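Local coordinates for protein PTS system, IIA component (Enterococcus faecalis, PDB 3BED) that probably serves as the IIA component of a mannose/sorbose-type phosphotransferase system, relaying phosphoryl groups during sugar uptake, at residues N96-I101 against T119-S124; T64-D69 against L89-G94. All blocks are in the same frame, centred on the assembly; numbering follows the deposited sequence.

Interaction 1 of 2, residues N96-I101 against T119-S124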
loop_
_atom_site.group_PDB
_atom_site.type_symbol
_atom_site.label_atom_id
_atom_site.label_comp_id
_atom_site.label_asym_id
_atom_site.label_seq_id
_atom_site.Cartn_x
_atom_site.Cartn_y
_atom_site.Cartn_z
ATOM N N ASN A 96 0.989 -2.847 -2.429
ATOM C CA ASN A 96 0.029 -1.797 -2.649
ATOM C C ASN A 96 -1.276 -2.460 -3.100
ATOM O O ASN A 96 -1.341 -3.707 -3.292
ATOM C CB ASN A 96 0.513 -0.713 -3.633
ATOM C CG ASN A 96 1.023 -1.298 -4.930
ATOM O OD1 ASN A 96 0.619 -2.414 -5.333
ATOM N ND2 ASN A 96 1.950 -0.534 -5.611
ATOM N N LEU A 97 -2.321 -1.656 -3.174
ATOM C CA LEU A 97 -3.646 -2.248 -3.396
ATOM C C LEU A 97 -3.728 -2.947 -4.751
ATOM O O LEU A 97 -4.400 -3.981 -4.864
ATOM C CB LEU A 97 -4.724 -1.170 -3.294
ATOM C CG LEU A 97 -6.180 -1.701 -3.281
ATOM C CD1 LEU A 97 -6.442 -2.784 -2.212
ATOM C CD2 LEU A 97 -7.107 -0.536 -3.036
ATOM N N ALA A 98 -3.091 -2.396 -5.783
ATOM C CA ALA A 98 -3.197 -3.043 -7.064
ATOM C C ALA A 98 -2.638 -4.462 -6.988
ATOM O O ALA A 98 -3.161 -5.386 -7.636
ATOM C CB ALA A 98 -2.444 -2.224 -8.124
HETATM N N MSE A 99 -1.549 -4.627 -6.242
HETATM C CA MSE A 99 -0.942 -5.950 -6.139
HETATM C C MSE A 99 -1.886 -6.918 -5.464
HETATM O O MSE A 99 -2.000 -8.091 -5.891
HETATM C CB MSE A 99 0.384 -5.878 -5.379
HETATM C CG MSE A 99 1.483 -5.269 -6.142
HETATM SE SE MSE A 99 2.911 -4.806 -4.863
HETATM C CE MSE A 99 2.647 -6.520 -3.814
ATOM N N ALA A 100 -2.570 -6.453 -4.420
ATOM C CA ALA A 100 -3.469 -7.325 -3.666
ATOM C C ALA A 100 -4.678 -7.718 -4.502
ATOM O O ALA A 100 -5.105 -8.889 -4.465
ATOM C CB ALA A 100 -3.915 -6.638 -2.383
ATOM N N ILE A 101 -5.259 -6.741 -5.219
ATOM C CA ILE A 101 -6.385 -7.050 -6.139
ATOM C C ILE A 101 -5.983 -8.067 -7.200
ATOM O O ILE A 101 -6.716 -9.055 -7.433
ATOM C CB ILE A 101 -6.911 -5.727 -6.820
ATOM C CG1 ILE A 101 -7.623 -4.904 -5.718
ATOM C CG2 ILE A 101 -7.665 -6.042 -8.170
ATOM C CD1 ILE A 101 -7.780 -3.431 -6.282
ATOM N N THR A 119 4.962 -8.410 -9.129
ATOM C CA THR A 119 6.018 -7.413 -9.113
ATOM C C THR A 119 5.768 -6.375 -10.176
ATOM O O THR A 119 5.859 -5.157 -9.924
ATOM C CB THR A 119 7.413 -8.049 -9.235
ATOM O OG1 THR A 119 7.574 -8.945 -8.125
ATOM C CG2 THR A 119 8.495 -6.991 -9.193
ATOM N N GLN A 120 5.465 -6.844 -11.383
ATOM C CA GLN A 120 5.190 -5.919 -12.463
ATOM C C GLN A 120 3.948 -5.070 -12.187
ATOM O O GLN A 120 3.955 -3.866 -12.441
ATOM C CB GLN A 120 5.038 -6.678 -13.771
ATOM C CG GLN A 120 4.561 -5.842 -14.929
ATOM C CD GLN A 120 3.031 -5.903 -15.084
ATOM O OE1 GLN A 120 2.416 -6.999 -15.165
ATOM N NE2 GLN A 120 2.403 -4.723 -15.097
ATOM N N ILE A 121 2.889 -5.703 -11.681
ATOM C CA ILE A 121 1.642 -4.979 -11.324
ATOM C C ILE A 121 1.959 -3.879 -10.327
ATOM O O ILE A 121 1.531 -2.703 -10.513
ATOM C CB ILE A 121 0.564 -5.941 -10.752
ATOM C CG1 ILE A 121 -0.037 -6.807 -11.870
ATOM C CG2 ILE A 121 -0.515 -5.189 -10.017
ATOM C CD1 ILE A 121 -0.580 -6.028 -13.107
ATOM N N GLY A 122 2.696 -4.262 -9.280
ATOM C CA GLY A 122 2.929 -3.346 -8.166
ATOM C C GLY A 122 3.733 -2.135 -8.653
ATOM O O GLY A 122 3.481 -1.016 -8.205
ATOM N N GLN A 123 4.728 -2.357 -9.531
ATOM C CA GLN A 123 5.532 -1.252 -10.068
ATOM C C GLN A 123 4.715 -0.378 -10.973
ATOM O O GLN A 123 4.765 0.853 -10.849
ATOM C CB GLN A 123 6.788 -1.745 -10.828
ATOM C CG GLN A 123 7.718 -2.507 -9.898
ATOM C CD GLN A 123 8.775 -3.308 -10.616
ATOM O OE1 GLN A 123 8.820 -3.341 -11.848
ATOM N NE2 GLN A 123 9.658 -3.947 -9.850
ATOM N N SER A 124 3.920 -0.990 -11.845
ATOM C CA SER A 124 3.096 -0.218 -12.798
ATOM C C SER A 124 2.016 0.583 -12.112
ATOM O O SER A 124 1.489 1.575 -12.660
ATOM C CB SER A 124 2.445 -1.121 -13.849
ATOM O OG SER A 124 3.434 -1.703 -14.680
#

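Interaction 2 of 2, residues T64-D69 against L89-G94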
loop_
_atom_site.group_PDB
_atom_site.type_symbol
_atom_site.label_atom_id
_atom_site.label_comp_id
_atom_site.label_asym_id
_atom_site.label_seq_id
_atom_site.Cartn_x
_atom_site.Cartn_y
_atom_site.Cartn_z
ATOM N N THR A 64 2.945 -20.892 -1.971
ATOM C CA THR A 64 2.486 -19.776 -1.155
ATOM C C THR A 64 3.215 -18.506 -1.516
ATOM O O THR A 64 4.418 -18.547 -1.772
ATOM C CB THR A 64 2.756 -20.080 0.326
ATOM O OG1 THR A 64 1.980 -21.230 0.726
ATOM C CG2 THR A 64 2.351 -18.875 1.190
ATOM N N LEU A 65 2.505 -17.371 -1.558
ATOM C CA LEU A 65 3.161 -16.089 -1.787
ATOM C C LEU A 65 2.863 -15.162 -0.635
ATOM O O LEU A 65 1.696 -14.974 -0.253
ATOM C CB LEU A 65 2.613 -15.479 -3.057
ATOM C CG LEU A 65 3.203 -14.177 -3.550
ATOM C CD1 LEU A 65 4.710 -14.191 -3.569
ATOM C CD2 LEU A 65 2.678 -13.967 -4.954
ATOM N N VAL A 66 3.923 -14.587 -0.093
ATOM C CA VAL A 66 3.795 -13.530 0.907
ATOM C C VAL A 66 3.926 -12.209 0.155
ATOM O O VAL A 66 4.866 -12.020 -0.636
ATOM C CB VAL A 66 4.941 -13.568 1.957
ATOM C CG1 VAL A 66 4.913 -12.310 2.819
ATOM C CG2 VAL A 66 4.768 -14.796 2.875
ATOM N N LEU A 67 2.987 -11.302 0.389
ATOM C CA LEU A 67 3.118 -9.907 -0.078
ATOM C C LEU A 67 3.441 -9.116 1.167
ATOM O O LEU A 67 2.584 -9.023 2.069
ATOM C CB LEU A 67 1.812 -9.404 -0.668
ATOM C CG LEU A 67 1.306 -10.210 -1.877
ATOM C CD1 LEU A 67 0.161 -9.505 -2.582
ATOM C CD2 LEU A 67 2.457 -10.564 -2.862
ATOM N N ALA A 68 4.664 -8.578 1.240
ATOM C CA ALA A 68 5.123 -7.887 2.482
ATOM C C ALA A 68 5.111 -6.400 2.250
ATOM O O ALA A 68 5.380 -5.923 1.103
ATOM C CB ALA A 68 6.597 -8.332 2.805
ATOM N N ASP A 69 4.873 -5.662 3.323
ATOM C CA ASP A 69 4.825 -4.205 3.169
ATOM C C ASP A 69 6.118 -3.575 2.691
ATOM O O ASP A 69 6.070 -2.757 1.792
ATOM C CB ASP A 69 4.316 -3.486 4.438
ATOM C CG ASP A 69 5.160 -3.764 5.696
ATOM O OD1 ASP A 69 6.091 -4.625 5.664
ATOM O OD2 ASP A 69 4.800 -3.158 6.756
ATOM N N LEU A 89 7.496 -21.372 -1.096
ATOM C CA LEU A 89 7.121 -20.049 -0.626
ATOM C C LEU A 89 7.929 -19.021 -1.374
ATOM O O LEU A 89 9.143 -19.190 -1.538
ATOM C CB LEU A 89 7.449 -19.939 0.871
ATOM C CG LEU A 89 7.344 -18.528 1.500
ATOM C CD1 LEU A 89 5.890 -18.070 1.511
ATOM C CD2 LEU A 89 7.899 -18.534 2.918
ATOM N N ARG A 90 7.267 -17.958 -1.851
ATOM C CA ARG A 90 7.961 -16.802 -2.412
ATOM C C ARG A 90 7.489 -15.539 -1.685
ATOM O O ARG A 90 6.450 -15.556 -1.012
ATOM C CB ARG A 90 7.727 -16.670 -3.928
ATOM C CG ARG A 90 8.064 -17.946 -4.757
ATOM C CD ARG A 90 9.591 -18.117 -4.967
ATOM N NE ARG A 90 9.885 -19.317 -5.753
ATOM C CZ ARG A 90 9.838 -20.578 -5.312
ATOM N NH1 ARG A 90 9.589 -20.870 -4.033
ATOM N NH2 ARG A 90 10.070 -21.573 -6.187
ATOM N N VAL A 91 8.240 -14.457 -1.877
ATOM C CA VAL A 91 7.992 -13.195 -1.184
ATOM C C VAL A 91 8.159 -12.055 -2.161
ATOM O O VAL A 91 9.155 -11.987 -2.868
ATOM C CB VAL A 91 9.001 -12.990 -0.023
ATOM C CG1 VAL A 91 8.746 -11.653 0.696
ATOM C CG2 VAL A 91 8.927 -14.166 0.990
ATOM N N VAL A 92 7.161 -11.161 -2.198
ATOM C CA VAL A 92 7.258 -9.896 -2.917
ATOM C C VAL A 92 7.037 -8.765 -1.909
ATOM O O VAL A 92 6.078 -8.800 -1.116
ATOM C CB VAL A 92 6.201 -9.811 -4.030
ATOM C CG1 VAL A 92 6.295 -8.491 -4.783
ATOM C CG2 VAL A 92 6.362 -11.015 -5.000
ATOM N N ALA A 93 7.920 -7.770 -1.964
ATOM C CA ALA A 93 7.792 -6.599 -1.063
ATOM C C ALA A 93 7.176 -5.410 -1.815
ATOM O O ALA A 93 7.118 -5.434 -3.052
ATOM C CB ALA A 93 9.187 -6.199 -0.516
ATOM N N GLY A 94 6.719 -4.386 -1.065
ATOM C CA GLY A 94 6.180 -3.174 -1.656
ATOM C C GLY A 94 4.660 -3.199 -1.802
ATOM O O GLY A 94 4.118 -2.456 -2.610
#

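Interaction 1 of 2, residues N96-I101 against T119-S124
Asn96, the N-cap of helix 97-105, reaches across to helix 111-124 with a side chain that does two jobs at once. Its CB points toward the partner helix, and CG takes the crowded position between the backbone N and the carbonyl carbon (chi1 51°), which folds the amide back over the first turn. OD1 then accepts from Met99 N at 3.2 Å, in the plane of the Asn96 carbonyl, and so closes off the start of the helix. ND2, on the other branch, donates to Gly122 O at 3.1 Å. This second bond is fairly straight, with 162° at the hydrogen, and meets a lone pair of the carbonyl; Gly122 O lies almost exactly in the amide plane. Bonds at both ends of the amide fix its rotation. The same ND2 also donates to Gly94 O of the second subunit, so the cap takes part in the dimer contact.

Beside the amide, the selenomethionine at position 99 passes over Gly122, its chain bending at chi3 and its SE 3.6 Å from Gly122 CA. Glycine has no side chain to obstruct this passage. Ile121 adds its CG2 branch, 4.0 Å from Ala98 CB and 3.6 Å from Ala98 O.

The two short helical segments run closer to antiparallel than to perpendicular, at 146°, with axes 8.1 Å apart. Helix 97-105, which directly follows strand 89-93 in the chain, packs on helix 111-124 and, through Leu97, Ala100 and Ile101, on helix 16-28, while Leu70 of the second subunit packs on Ala98 and Ile101.

Interaction 2 of 2, residues T64-D69 against L89-G94
Leu65 holds CG anti to its backbone N (chi1 -176°), which sends CD1 across to strand 89-93, where it meets Val92 CG2 at 3.9 Å. Leu89 has the same kind of first torsion (chi1 170°) on the other face, and its CD1 reaches back over Thr64 and Val66. These residues belong to two neighbouring parallel strands in the sheet, four-stranded within this chain, of the alpha/beta fold of this IIA family, joined by a beta-alpha-beta crossover through helix 74-82.

Four backbone bonds lace the strands together. Arg90 N gives to Thr64 O, Val66 N to Arg90 O, Val92 N to Val66 O and Ala68 N to Val92 O; the straightest, from Val66 N, has 174° at the hydrogen. At the C-terminal ends Gly94 N makes two weak bonds, to Ala68 O and Asp69 O.

On one face the Leu89 side chain crosses those of Thr64 and Val66 obliquely, its CD1 3.6 Å from Thr64 CG2 and 3.7 Å from Val66 CG2, while Val91 CG2 sits against Val66 CB; helix 74-82 covers this layer. On the other face Leu67 lies alongside Val92, both pointing the same way, and helix 111-124 covers Leu65 and Val92. Val92 and Ala93 also pair antiparallel with a strand of the second subunit, which carries the sheet across the dimer interface.

At the N-terminal end of strand 89-93, the Arg90 chain bends at chi2 and turns its tip out of the contact. NE forms a salt bridge with Asp112, and NH1 gives to Leu89 O at 3.0 Å from above that carbonyl plane, with the oxygen nearly in the guanidinium plane.

How the interactions relate
Following the chain from the N terminus, strand 64-68 is the first of the contacting segments; the chain then crosses through helix 74-82 and returns as strand 89-93, where interaction 2 closes the loop by pairing the strands. Only then does interaction 1 open, since a short turn leads directly from strand 89-93 into helix 97-105, and helix 111-124 comes back to close a second, mostly helical loop. The two loops therefore stand in series and neither encloses nor crosses the other. They meet in space, their centres about 12 Å apart: Met99 SE packs 3.5 Å from Gly94 O, and Thr119 OG1 lies 3.6 Å from Val92 CG1. Together they join the sheet to helices 97-105 and 111-124.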